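PDB 1XDI: NAD(P)H dehydrogenase (quinone) from Mycobacterium tuberculosis, which catalyses the FAD-dependent reduction of quinones such as menadione by NADH or NADPH and may help the bacterium resist reactive oxygen intermediates. Local coordinates for residues D179-H184 against T202-P207; A223-V228 against H399-I404; V301-R306 against V344-L349; G411-G416 against I438-L443. All coordinates share one frame; numbering follows the deposited sequence.

Overall arrangement
Interaction 1 lies in the probable NAD(P)H-binding domain, interaction 2 joins that domain to the dimerisation domain, and interaction 4 lies within the latter. Interaction 3 lies on the opposite side of the chain's centre from interaction 1, with about 42 Å between their centres. Interaction 2 brings helix 223-235 to strand 401-407 of the dimerisation-domain sheet. Interaction 4 uses the neighbouring strand, 413-420, and its centre is about 19 Å from that of interaction 2. Interaction 3 comes nearest the flavin, the side chain of Ser305 being about 11 Å from a bound FAD and about 8 Å from that of the FAD-binding residue Ala13. Interactions 1, 3 and 4 all touch the second subunit.

Interaction 1. Residues D179-H184 against T202-P207; sequences DALPDH and TELGVP
The imidazole of His184 meets Pro207 at its edge, where CD2 lies 3.9 Å from Pro207 O, near the ring plane, and close to Pro207 CB. CG anti to the backbone N (chi1 -173°) turns the ring back to this proline although its CA-CB bond leads away. The ring nitrogens are held outside the pair, NE2 by Thr209 OG1 and ND1 by Glu267 O, and these bonds fix its rotation. The CD corner of the puckered Pro207 ring meets the Asp183-His184 peptide, 3.4 Å from Asp183 O. Farther along, the contact is apolar. Leu181 splays its two methyls: CD2 touches Leu204 CD1 at 3.6 Å, the side chains crossing at about a right angle, while CD1 sits beside Val206 CG2. Val206 CG1 approaches Pro182 O (3.6 Å). Leu83 of helix 83-107 adds to the Leu181-Leu204 cluster, and Phe72 of the second subunit packs on Leu204. The positive phi of Gly205 fits the C' position of a Schellman motif ending helix 192-203. That helix links parallel strands 185-188 and 208-211, a beta-alpha-beta crossover of a Rossmann-type domain, consistent with the NAD(P)H-binding domain of this family.

Interaction 2. Residues A223-V228 against H399-I404; sequences ADAALV and HGFVKI
Val228 and His399 mark where helix 223-228 and the segment around strand 401-404 come nearest in backbone, their CA atoms 6.8 Å apart. The helix and strand axes run nearly antiparallel, at 163°, with a closest approach of 10.7 Å, a spacing that side chains fill. Phe401 is one of these. Its CG sits between the backbone N and the carbonyl carbon (chi1 68°), and the ring reaches up to the helix by its rim: CZ lies 3.9 Å from Ala225 N, which is in the ring plane, and CE2 lies 4.1 Å from Val228 CG2. Asp224 CB approaches CZ obliquely. Val228 and Phe401 slide past each other in opposite directions; the same Val228 CG2 lies 3.7 Å from His399 O, just before the strand, and CG1 faces His399 CB. Met383 and Val419, from the strands on either side of 401-407, also pack against the phenylalanine.

Two residues on, Lys403 stretches its chain, extended beyond CG (chi3 -169°), to the first turn of the helix. Its NZ forms a salt bridge with Asp224 OD2, the side chains crossing at about a right angle; the modelled 2.5 Å is very short and its exact length doubtful. Asp222 OD2 is a second carboxylate partner of the same NZ, so the ammonium would be expected to be stabilised as a cation. Helix 223-235 leads into strand 239-241 of the parallel sheet of the probable NAD(P)H-binding domain, whereas 401-407 belongs to the antiparallel dimerisation-domain sheet. An aromatic edge and a salt bridge thus join two domains of the pyridine nucleotide-disulphide oxidoreductase fold.

Interaction 3. Residues V301-R306 against V344-L349; sequences VDRVSR and VSPIRL
Val344 opens the contact, its CG1 meeting Val304 CG2 at 3.9 Å with the two side chains at about a right angle. The same Val304 methyl then turns to Pro346, lying 3.9 Å from Pro346 CG, here with the side chains side by side and pointing the same way. Pro346 is also lined by Arg303, whose CD is 3.7 Å from Pro346 CB; the bend at chi3 (-34°) sets NE off the extended line, and NH1 comes near Pro346 CG, the guanidinium being oblique to it. Pro346 CA makes a CA-H...O contact of 3.4 Å with Arg303 O. That oxygen also accepts a weak hydrogen bond from Ile347 N, at 3.4 Å. Ile347 points its CD1 to the same carbonyl and, more loosely, to Ser305 OG, itself bonded to Gln331 O of helix 325-339; Ile334 of this helix packs on Ile347. From the third subunit Gly341 packs on Arg303 and Val304, Gly343 on Pro346, and Val344 makes backbone bonds to it, while Leu447 of the second subunit meets Ile347. The chemistry is mostly apolar, with one carbonyl, Arg303 O, gathering a weak N-H bond and a C-H contact, so shape rather than strong hydrogen bonding matches these two loops.

Interaction 4. Residues G411-G416 against I438-L443; sequences GVVIGG and ITVNEL
Val413 lies against the start of helix 440-444, and its side chain traces the contact. CB is 3.7 Å from Ile438 O. CG1, anti to the backbone N (chi1 174°), diverges from CG2, which carries the touches across: it passes Ile438 O and ends in a small apolar cluster, 4.1 Å from Val440 CG1 and 4.1 Å from Leu443 CD2. Val413 and Val440 cross obliquely. Ala433 and Val434 of helix 423-436 pack on the same valine.

The backbones form a single antiparallel bridge, with Val412 and Thr439 as a non-hydrogen-bonded pair, 4.2 Å apart at CA. Val413 N gives Ile438 O a nearly linear bond of 2.8 Å (169° at the hydrogen), and Val440 N gives Gly411 O one of 2.9 Å. In the second bond the donor is tilted 28° from the carbonyl plane. The bridge ties the turn leading into strand 413-420 of the dimerisation-domain sheet to the link between helices 423-436 and 440-444; just beyond, Ile414 and Gly415 both face Phe405, a classic beta bulge in strand 413-420.

Gly411 has positive phi, and its carbonyl faces the helix start. Thr439 holds the N-cap position, but its side chain makes no capping bond. Its amide instead meets Glu442 OE1 (3.1 Å) from above the carboxylate plane, while Glu442 OE2 has a long, weak ion pair with Arg437 of the fourth subunit. Ile438 packs on Ile438 of the second subunit.

Interaction 1. Residues D179-H184 against T202-P207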
loop_
_atom_site.group_PDB
_atom_site.type_symbol
_atom_site.label_atom_id
_atom_site.label_comp_id
_atom_site.label_asym_id
_atom_site.label_seq_id
_atom_site.Cartn_x
_atom_site.Cartn_y
_atom_site.Cartn_z
ATOM N N ASP A 179 16.223 -3.899 -52.429
ATOM C CA ASP A 179 16.816 -5.229 -52.544
ATOM C C ASP A 179 18.308 -5.232 -52.298
ATOM O O ASP A 179 18.987 -6.238 -52.547
ATOM C CB ASP A 179 16.531 -5.844 -53.903
ATOM C CG ASP A 179 15.126 -6.416 -53.985
ATOM O OD1 ASP A 179 14.789 -7.335 -53.158
ATOM O OD2 ASP A 179 14.363 -5.942 -54.878
ATOM N N ALA A 180 18.825 -4.106 -51.814
ATOM C CA ALA A 180 20.249 -3.998 -51.524
ATOM C C ALA A 180 20.562 -2.896 -50.537
ATOM O O ALA A 180 19.891 -1.873 -50.515
ATOM C CB ALA A 180 21.009 -3.771 -52.791
ATOM N N LEU A 181 21.576 -3.089 -49.709
ATOM C CA LEU A 181 21.939 -2.039 -48.765
ATOM C C LEU A 181 22.382 -0.749 -49.468
ATOM O O LEU A 181 23.097 -0.766 -50.439
ATOM C CB LEU A 181 23.067 -2.501 -47.850
ATOM C CG LEU A 181 22.751 -3.646 -46.908
ATOM C CD1 LEU A 181 23.929 -3.805 -45.982
ATOM C CD2 LEU A 181 21.494 -3.374 -46.095
ATOM N N PRO A 182 21.947 0.388 -48.985
ATOM C CA PRO A 182 22.364 1.623 -49.630
ATOM C C PRO A 182 23.867 1.812 -49.567
ATOM O O PRO A 182 24.517 1.343 -48.658
ATOM C CB PRO A 182 21.638 2.669 -48.803
ATOM C CG PRO A 182 20.317 1.969 -48.516
ATOM C CD PRO A 182 20.845 0.638 -48.043
ATOM N N ASP A 183 24.424 2.517 -50.537
ATOM C CA ASP A 183 25.859 2.816 -50.538
ATOM C C ASP A 183 26.183 3.907 -49.549
ATOM O O ASP A 183 27.152 3.801 -48.824
ATOM C CB ASP A 183 26.301 3.235 -51.913
ATOM C CG ASP A 183 26.654 2.048 -52.756
ATOM O OD1 ASP A 183 25.822 1.119 -52.878
ATOM O OD2 ASP A 183 27.785 2.026 -53.294
ATOM N N HIS A 184 25.351 4.949 -49.525
ATOM C CA HIS A 184 25.484 6.082 -48.611
ATOM C C HIS A 184 24.093 6.543 -48.222
ATOM O O HIS A 184 23.445 7.221 -49.006
ATOM C CB HIS A 184 26.152 7.269 -49.279
ATOM C CG HIS A 184 26.456 8.390 -48.336
ATOM N ND1 HIS A 184 26.658 9.687 -48.754
ATOM C CD2 HIS A 184 26.603 8.402 -46.992
ATOM C CE1 HIS A 184 26.910 10.452 -47.707
ATOM N NE2 HIS A 184 26.884 9.694 -46.628
ATOM N N THR A 202 23.909 1.437 -39.562
ATOM C CA THR A 202 25.343 1.518 -39.240
ATOM C C THR A 202 25.817 0.102 -38.853
ATOM O O THR A 202 26.957 -0.274 -39.047
ATOM C CB THR A 202 25.558 2.491 -38.002
ATOM O OG1 THR A 202 25.316 3.844 -38.413
ATOM C CG2 THR A 202 26.960 2.304 -37.343
ATOM N N GLU A 203 24.922 -0.691 -38.286
ATOM C CA GLU A 203 25.273 -2.034 -37.865
ATOM C C GLU A 203 25.309 -2.987 -39.045
ATOM O O GLU A 203 26.055 -3.966 -39.021
ATOM C CB GLU A 203 24.290 -2.511 -36.801
ATOM C CG GLU A 203 24.546 -1.912 -35.447
ATOM C CD GLU A 203 25.933 -2.286 -34.956
ATOM O OE1 GLU A 203 26.200 -3.501 -34.856
ATOM O OE2 GLU A 203 26.752 -1.373 -34.685
ATOM N N LEU A 204 24.512 -2.718 -40.073
ATOM C CA LEU A 204 24.571 -3.556 -41.254
ATOM C C LEU A 204 25.787 -3.129 -42.062
ATOM O O LEU A 204 25.971 -3.589 -43.196
ATOM C CB LEU A 204 23.293 -3.433 -42.136
ATOM C CG LEU A 204 22.095 -4.251 -41.628
ATOM C CD1 LEU A 204 20.966 -4.165 -42.598
ATOM C CD2 LEU A 204 22.510 -5.705 -41.387
ATOM N N GLY A 205 26.613 -2.246 -41.508
ATOM C CA GLY A 205 27.774 -1.787 -42.244
ATOM C C GLY A 205 27.538 -0.608 -43.196
ATOM O O GLY A 205 28.434 -0.221 -43.949
ATOM N N VAL A 206 26.356 0.002 -43.172
ATOM C CA VAL A 206 26.080 1.141 -44.055
ATOM C C VAL A 206 26.541 2.533 -43.562
ATOM O O VAL A 206 26.429 2.866 -42.388
ATOM C CB VAL A 206 24.568 1.259 -44.354
ATOM C CG1 VAL A 206 24.322 2.480 -45.259
ATOM C CG2 VAL A 206 24.054 -0.027 -45.002
ATOM N N PRO A 207 27.089 3.356 -44.458
ATOM C CA PRO A 207 27.548 4.705 -44.116
ATOM C C PRO A 207 26.320 5.585 -43.966
ATOM O O PRO A 207 25.394 5.497 -44.771
ATOM C CB PRO A 207 28.399 5.081 -45.314
ATOM C CG PRO A 207 29.034 3.757 -45.649
ATOM C CD PRO A 207 27.834 2.836 -45.609
#

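Interaction 2. Residues A223-V228 against H399-I404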
loop_
_atom_site.group_PDB
_atom_site.type_symbol
_atom_site.label_atom_id
_atom_site.label_comp_id
_atom_site.label_asym_id
_atom_site.label_seq_id
_atom_site.Cartn_x
_atom_site.Cartn_y
_atom_site.Cartn_z
ATOM N N ALA A 223 20.584 13.299 -19.862
ATOM C CA ALA A 223 21.919 13.607 -20.369
ATOM C C ALA A 223 22.849 12.415 -20.447
ATOM O O ALA A 223 23.414 12.120 -21.506
ATOM C CB ALA A 223 22.560 14.696 -19.523
ATOM N N ASP A 224 23.029 11.737 -19.327
ATOM C CA ASP A 224 23.899 10.569 -19.292
ATOM C C ASP A 224 23.589 9.497 -20.387
ATOM O O ASP A 224 24.531 8.907 -20.976
ATOM C CB ASP A 224 23.857 9.981 -17.871
ATOM C CG ASP A 224 24.378 10.984 -16.804
ATOM O OD1 ASP A 224 25.609 11.138 -16.709
ATOM O OD2 ASP A 224 23.559 11.621 -16.089
ATOM N N ALA A 225 22.300 9.257 -20.680
ATOM C CA ALA A 225 21.954 8.276 -21.718
ATOM C C ALA A 225 22.414 8.798 -23.073
ATOM O O ALA A 225 23.092 8.096 -23.838
ATOM C CB ALA A 225 20.459 8.031 -21.759
ATOM N N ALA A 226 22.028 10.053 -23.324
ATOM C CA ALA A 226 22.308 10.791 -24.552
ATOM C C ALA A 226 23.762 10.614 -24.969
ATOM O O ALA A 226 24.101 10.274 -26.145
ATOM C CB ALA A 226 22.011 12.257 -24.333
ATOM N N LEU A 227 24.620 10.830 -23.986
ATOM C CA LEU A 227 26.045 10.711 -24.185
ATOM C C LEU A 227 26.437 9.326 -24.610
ATOM O O LEU A 227 27.191 9.170 -25.566
ATOM C CB LEU A 227 26.758 11.049 -22.895
ATOM C CG LEU A 227 27.923 11.994 -23.072
ATOM C CD1 LEU A 227 28.566 12.219 -21.706
ATOM C CD2 LEU A 227 28.883 11.374 -24.050
ATOM N N VAL A 228 25.925 8.328 -23.900
ATOM C CA VAL A 228 26.237 6.944 -24.226
ATOM C C VAL A 228 25.991 6.753 -25.722
ATOM O O VAL A 228 26.791 6.141 -26.418
ATOM C CB VAL A 228 25.327 5.904 -23.424
ATOM C CG1 VAL A 228 25.544 4.491 -23.953
ATOM C CG2 VAL A 228 25.644 5.907 -21.955
ATOM N N HIS A 399 29.080 0.337 -20.838
ATOM C CA HIS A 399 28.603 1.677 -20.634
ATOM C C HIS A 399 27.167 1.764 -20.167
ATOM O O HIS A 399 26.592 2.880 -20.072
ATOM C CB HIS A 399 28.799 2.447 -21.920
ATOM C CG HIS A 399 30.199 2.374 -22.433
ATOM N ND1 HIS A 399 31.219 3.123 -21.901
ATOM C CD2 HIS A 399 30.753 1.631 -23.418
ATOM C CE1 HIS A 399 32.343 2.851 -22.541
ATOM N NE2 HIS A 399 32.086 1.948 -23.468
ATOM N N GLY A 400 26.594 0.599 -19.846
ATOM C CA GLY A 400 25.224 0.590 -19.370
ATOM C C GLY A 400 25.133 1.091 -17.940
ATOM O O GLY A 400 26.156 1.193 -17.227
ATOM N N PHE A 401 23.909 1.406 -17.503
ATOM C CA PHE A 401 23.714 1.879 -16.113
ATOM C C PHE A 401 22.261 1.907 -15.712
ATOM O O PHE A 401 21.384 1.854 -16.539
ATOM C CB PHE A 401 24.322 3.299 -15.920
ATOM C CG PHE A 401 23.592 4.408 -16.677
ATOM C CD1 PHE A 401 22.340 4.846 -16.277
ATOM C CD2 PHE A 401 24.157 5.010 -17.759
ATOM C CE1 PHE A 401 21.686 5.855 -16.944
ATOM C CE2 PHE A 401 23.500 6.020 -18.423
ATOM C CZ PHE A 401 22.275 6.436 -18.019
ATOM N N VAL A 402 22.022 2.012 -14.417
ATOM C CA VAL A 402 20.675 2.131 -13.885
ATOM C C VAL A 402 20.596 3.351 -13.030
ATOM O O VAL A 402 21.419 3.525 -12.153
ATOM C CB VAL A 402 20.304 0.963 -13.013
ATOM C CG1 VAL A 402 18.949 1.214 -12.347
ATOM C CG2 VAL A 402 20.300 -0.269 -13.862
ATOM N N LYS A 403 19.603 4.193 -13.313
ATOM C CA LYS A 403 19.283 5.424 -12.551
ATOM C C LYS A 403 17.915 5.274 -11.873
ATOM O O LYS A 403 16.933 5.009 -12.520
ATOM C CB LYS A 403 19.184 6.681 -13.457
ATOM C CG LYS A 403 20.479 7.499 -13.683
ATOM C CD LYS A 403 20.170 8.862 -14.373
ATOM C CE LYS A 403 21.459 9.572 -14.859
ATOM N NZ LYS A 403 21.255 10.844 -15.672
ATOM N N ILE A 404 17.843 5.461 -10.577
ATOM C CA ILE A 404 16.563 5.391 -9.893
ATOM C C ILE A 404 16.353 6.721 -9.137
ATOM O O ILE A 404 17.303 7.234 -8.548
ATOM C CB ILE A 404 16.567 4.163 -8.954
ATOM C CG1 ILE A 404 15.879 2.995 -9.665
ATOM C CG2 ILE A 404 15.907 4.480 -7.636
ATOM C CD1 ILE A 404 16.150 1.651 -8.962
#

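Interaction 3. Residues V301-R306 against V344-L349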
loop_
_atom_site.group_PDB
_atom_site.type_symbol
_atom_site.label_atom_id
_atom_site.label_comp_id
_atom_site.label_asym_id
_atom_site.label_seq_id
_atom_site.Cartn_x
_atom_site.Cartn_y
_atom_site.Cartn_z
ATOM N N VAL A 301 -8.369 14.893 -26.657
ATOM C CA VAL A 301 -9.095 14.004 -25.784
ATOM C C VAL A 301 -8.818 14.238 -24.306
ATOM O O VAL A 301 -7.957 15.017 -23.867
ATOM C CB VAL A 301 -8.820 12.506 -26.178
ATOM C CG1 VAL A 301 -7.877 11.850 -25.218
ATOM C CG2 VAL A 301 -10.083 11.750 -26.271
ATOM N N ASP A 302 -9.616 13.526 -23.541
ATOM C CA ASP A 302 -9.611 13.524 -22.077
ATOM C C ASP A 302 -8.452 12.780 -21.490
ATOM O O ASP A 302 -7.552 12.302 -22.190
ATOM C CB ASP A 302 -10.860 12.797 -21.575
ATOM C CG ASP A 302 -11.692 13.656 -20.794
ATOM O OD1 ASP A 302 -11.113 14.672 -20.380
ATOM O OD2 ASP A 302 -12.874 13.340 -20.603
ATOM N N ARG A 303 -8.551 12.621 -20.180
ATOM C CA ARG A 303 -7.565 11.910 -19.396
ATOM C C ARG A 303 -8.304 10.576 -19.224
ATOM O O ARG A 303 -7.739 9.553 -18.779
ATOM C CB ARG A 303 -7.386 12.633 -18.067
ATOM C CG ARG A 303 -5.951 12.917 -17.624
ATOM C CD ARG A 303 -6.036 13.341 -16.147
ATOM N NE ARG A 303 -7.289 14.100 -15.900
ATOM C CZ ARG A 303 -8.108 13.950 -14.846
ATOM N NH1 ARG A 303 -7.841 13.060 -13.899
ATOM N NH2 ARG A 303 -9.194 14.709 -14.736
ATOM N N VAL A 304 -9.578 10.623 -19.621
ATOM C CA VAL A 304 -10.459 9.477 -19.565
ATOM C C VAL A 304 -10.874 9.070 -21.003
ATOM O O VAL A 304 -11.800 8.306 -21.252
ATOM C CB VAL A 304 -11.582 9.804 -18.518
ATOM C CG1 VAL A 304 -12.936 9.162 -18.811
ATOM C CG2 VAL A 304 -11.077 9.292 -17.192
ATOM N N SER A 305 -10.069 9.558 -21.947
ATOM C CA SER A 305 -10.201 9.291 -23.385
ATOM C C SER A 305 -11.428 9.807 -24.091
ATOM O O SER A 305 -11.726 9.357 -25.203
ATOM C CB SER A 305 -10.074 7.798 -23.664
ATOM O OG SER A 305 -8.803 7.319 -23.238
ATOM N N ARG A 306 -12.158 10.750 -23.503
ATOM C CA ARG A 306 -13.298 11.184 -24.271
ATOM C C ARG A 306 -13.203 12.518 -24.957
ATOM O O ARG A 306 -12.492 13.418 -24.524
ATOM C CB ARG A 306 -14.584 11.077 -23.464
ATOM C CG ARG A 306 -14.602 11.849 -22.319
ATOM C CD ARG A 306 -15.590 11.336 -21.353
ATOM N NE ARG A 306 -15.259 12.174 -20.248
ATOM C CZ ARG A 306 -16.103 12.662 -19.381
ATOM N NH1 ARG A 306 -17.400 12.354 -19.483
ATOM N NH2 ARG A 306 -15.630 13.512 -18.470
ATOM N N VAL A 344 -12.254 3.292 -12.968
ATOM C CA VAL A 344 -11.439 4.046 -13.915
ATOM C C VAL A 344 -10.324 4.863 -13.296
ATOM O O VAL A 344 -10.579 5.618 -12.392
ATOM C CB VAL A 344 -12.271 5.075 -14.723
ATOM C CG1 VAL A 344 -11.381 5.717 -15.747
ATOM C CG2 VAL A 344 -13.431 4.443 -15.382
ATOM N N SER A 345 -9.115 4.764 -13.839
ATOM C CA SER A 345 -7.974 5.544 -13.369
ATOM C C SER A 345 -7.346 6.336 -14.515
ATOM O O SER A 345 -6.596 5.769 -15.317
ATOM C CB SER A 345 -6.859 4.633 -12.841
ATOM O OG SER A 345 -7.339 3.521 -12.098
ATOM N N PRO A 346 -7.579 7.653 -14.603
ATOM C CA PRO A 346 -6.952 8.420 -15.724
ATOM C C PRO A 346 -5.453 8.110 -16.002
ATOM O O PRO A 346 -4.701 7.811 -15.073
ATOM C CB PRO A 346 -7.144 9.877 -15.309
ATOM C CG PRO A 346 -8.386 9.823 -14.362
ATOM C CD PRO A 346 -8.269 8.521 -13.625
ATOM N N ILE A 347 -5.011 8.173 -17.264
ATOM C CA ILE A 347 -3.592 7.907 -17.583
ATOM C C ILE A 347 -2.779 9.105 -17.009
ATOM O O ILE A 347 -3.203 10.251 -17.122
ATOM C CB ILE A 347 -3.274 7.830 -19.141
ATOM C CG1 ILE A 347 -4.352 7.108 -19.931
ATOM C CG2 ILE A 347 -2.093 6.988 -19.398
ATOM C CD1 ILE A 347 -5.694 7.974 -20.170
ATOM N N ARG A 348 -1.636 8.832 -16.380
ATOM C CA ARG A 348 -0.752 9.868 -15.844
ATOM C C ARG A 348 0.462 9.834 -16.774
ATOM O O ARG A 348 1.127 8.816 -16.860
ATOM C CB ARG A 348 -0.272 9.518 -14.419
ATOM C CG ARG A 348 -1.282 9.741 -13.264
ATOM C CD ARG A 348 -1.302 8.583 -12.268
ATOM N NE ARG A 348 -0.230 8.544 -11.276
ATOM C CZ ARG A 348 0.308 7.405 -10.813
ATOM N NH1 ARG A 348 -0.107 6.224 -11.264
ATOM N NH2 ARG A 348 1.241 7.413 -9.860
ATOM N N LEU A 349 0.776 10.923 -17.459
ATOM C CA LEU A 349 1.930 10.891 -18.340
ATOM C C LEU A 349 3.252 10.455 -17.676
ATOM O O LEU A 349 4.082 9.820 -18.308
ATOM C CB LEU A 349 2.157 12.253 -18.998
ATOM C CG LEU A 349 1.182 12.866 -19.998
ATOM C CD1 LEU A 349 1.037 11.952 -21.207
ATOM C CD2 LEU A 349 -0.197 13.145 -19.244
#

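Interaction 4. Residues G411-G416 against I438-L443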
loop_
_atom_site.group_PDB
_atom_site.type_symbol
_atom_site.label_atom_id
_atom_site.label_comp_id
_atom_site.label_asym_id
_atom_site.label_seq_id
_atom_site.Cartn_x
_atom_site.Cartn_y
_atom_site.Cartn_z
ATOM N N GLY A 411 10.787 8.190 0.360
ATOM C CA GLY A 411 11.515 7.173 -0.410
ATOM C C GLY A 411 10.699 6.511 -1.554
ATOM O O GLY A 411 11.111 5.515 -2.130
ATOM N N VAL A 412 9.526 7.037 -1.877
ATOM C CA VAL A 412 8.717 6.467 -2.927
ATOM C C VAL A 412 9.369 6.664 -4.299
ATOM O O VAL A 412 9.727 7.776 -4.646
ATOM C CB VAL A 412 7.349 7.138 -2.956
ATOM C CG1 VAL A 412 6.608 6.731 -4.199
ATOM C CG2 VAL A 412 6.556 6.755 -1.740
ATOM N N VAL A 413 9.494 5.591 -5.086
ATOM C CA VAL A 413 10.106 5.653 -6.413
ATOM C C VAL A 413 9.301 6.572 -7.327
ATOM O O VAL A 413 8.093 6.382 -7.425
ATOM C CB VAL A 413 10.209 4.235 -7.030
ATOM C CG1 VAL A 413 10.700 4.311 -8.449
ATOM C CG2 VAL A 413 11.202 3.405 -6.240
ATOM N N ILE A 414 9.944 7.546 -7.991
ATOM C CA ILE A 414 9.207 8.457 -8.857
ATOM C C ILE A 414 9.711 8.528 -10.257
ATOM O O ILE A 414 9.134 9.230 -11.113
ATOM C CB ILE A 414 9.281 9.875 -8.413
ATOM C CG1 ILE A 414 10.716 10.329 -8.420
ATOM C CG2 ILE A 414 8.758 10.030 -7.050
ATOM C CD1 ILE A 414 10.797 11.782 -8.078
ATOM N N GLY A 415 10.833 7.851 -10.497
ATOM C CA GLY A 415 11.398 7.835 -11.840
ATOM C C GLY A 415 12.510 6.830 -11.858
ATOM O O GLY A 415 12.893 6.335 -10.805
ATOM N N GLY A 416 13.009 6.514 -13.051
ATOM C CA GLY A 416 14.109 5.570 -13.211
ATOM C C GLY A 416 14.506 5.662 -14.665
ATOM O O GLY A 416 13.674 6.062 -15.478
ATOM N N ILE A 438 5.725 2.579 -4.934
ATOM C CA ILE A 438 6.425 1.601 -4.157
ATOM C C ILE A 438 7.676 2.279 -3.572
ATOM O O ILE A 438 8.228 3.235 -4.107
ATOM C CB ILE A 438 6.715 0.388 -5.022
ATOM C CG1 ILE A 438 5.366 -0.133 -5.537
ATOM C CG2 ILE A 438 7.517 -0.658 -4.243
ATOM C CD1 ILE A 438 5.343 -1.608 -5.992
ATOM N N THR A 439 8.148 1.788 -2.451
ATOM C CA THR A 439 9.258 2.468 -1.839
ATOM C C THR A 439 10.663 1.865 -2.064
ATOM O O THR A 439 10.795 0.632 -2.176
ATOM C CB THR A 439 8.898 2.630 -0.379
ATOM O OG1 THR A 439 9.406 3.880 0.045
ATOM C CG2 THR A 439 9.459 1.519 0.484
ATOM N N VAL A 440 11.709 2.703 -2.137
ATOM C CA VAL A 440 13.038 2.116 -2.373
ATOM C C VAL A 440 13.256 1.011 -1.326
ATOM O O VAL A 440 13.846 -0.025 -1.637
ATOM C CB VAL A 440 14.223 3.171 -2.376
ATOM C CG1 VAL A 440 13.968 4.246 -3.380
ATOM C CG2 VAL A 440 14.434 3.719 -1.035
ATOM N N ASN A 441 12.756 1.230 -0.103
ATOM C CA ASN A 441 12.842 0.218 0.957
ATOM C C ASN A 441 12.076 -1.010 0.486
ATOM O O ASN A 441 12.575 -2.133 0.529
ATOM C CB ASN A 441 12.192 0.699 2.246
ATOM C CG ASN A 441 12.869 1.901 2.821
ATOM O OD1 ASN A 441 12.747 3.006 2.315
ATOM N ND2 ASN A 441 13.601 1.700 3.874
ATOM N N GLU A 442 10.851 -0.784 0.028
ATOM C CA GLU A 442 9.992 -1.847 -0.492
ATOM C C GLU A 442 10.613 -2.537 -1.698
ATOM O O GLU A 442 10.444 -3.728 -1.929
ATOM C CB GLU A 442 8.646 -1.263 -0.897
ATOM C CG GLU A 442 7.603 -1.547 0.069
ATOM C CD GLU A 442 6.769 -0.359 0.355
ATOM O OE1 GLU A 442 6.222 0.214 -0.617
ATOM O OE2 GLU A 442 6.657 0.001 1.566
ATOM N N LEU A 443 11.350 -1.798 -2.490
ATOM C CA LEU A 443 11.886 -2.450 -3.635
ATOM C C LEU A 443 13.062 -3.302 -3.228
ATOM O O LEU A 443 13.214 -4.419 -3.705
ATOM C CB LEU A 443 12.278 -1.390 -4.652
ATOM C CG LEU A 443 12.502 -1.794 -6.092
ATOM C CD1 LEU A 443 11.711 -3.032 -6.474
ATOM C CD2 LEU A 443 12.085 -0.583 -6.925
#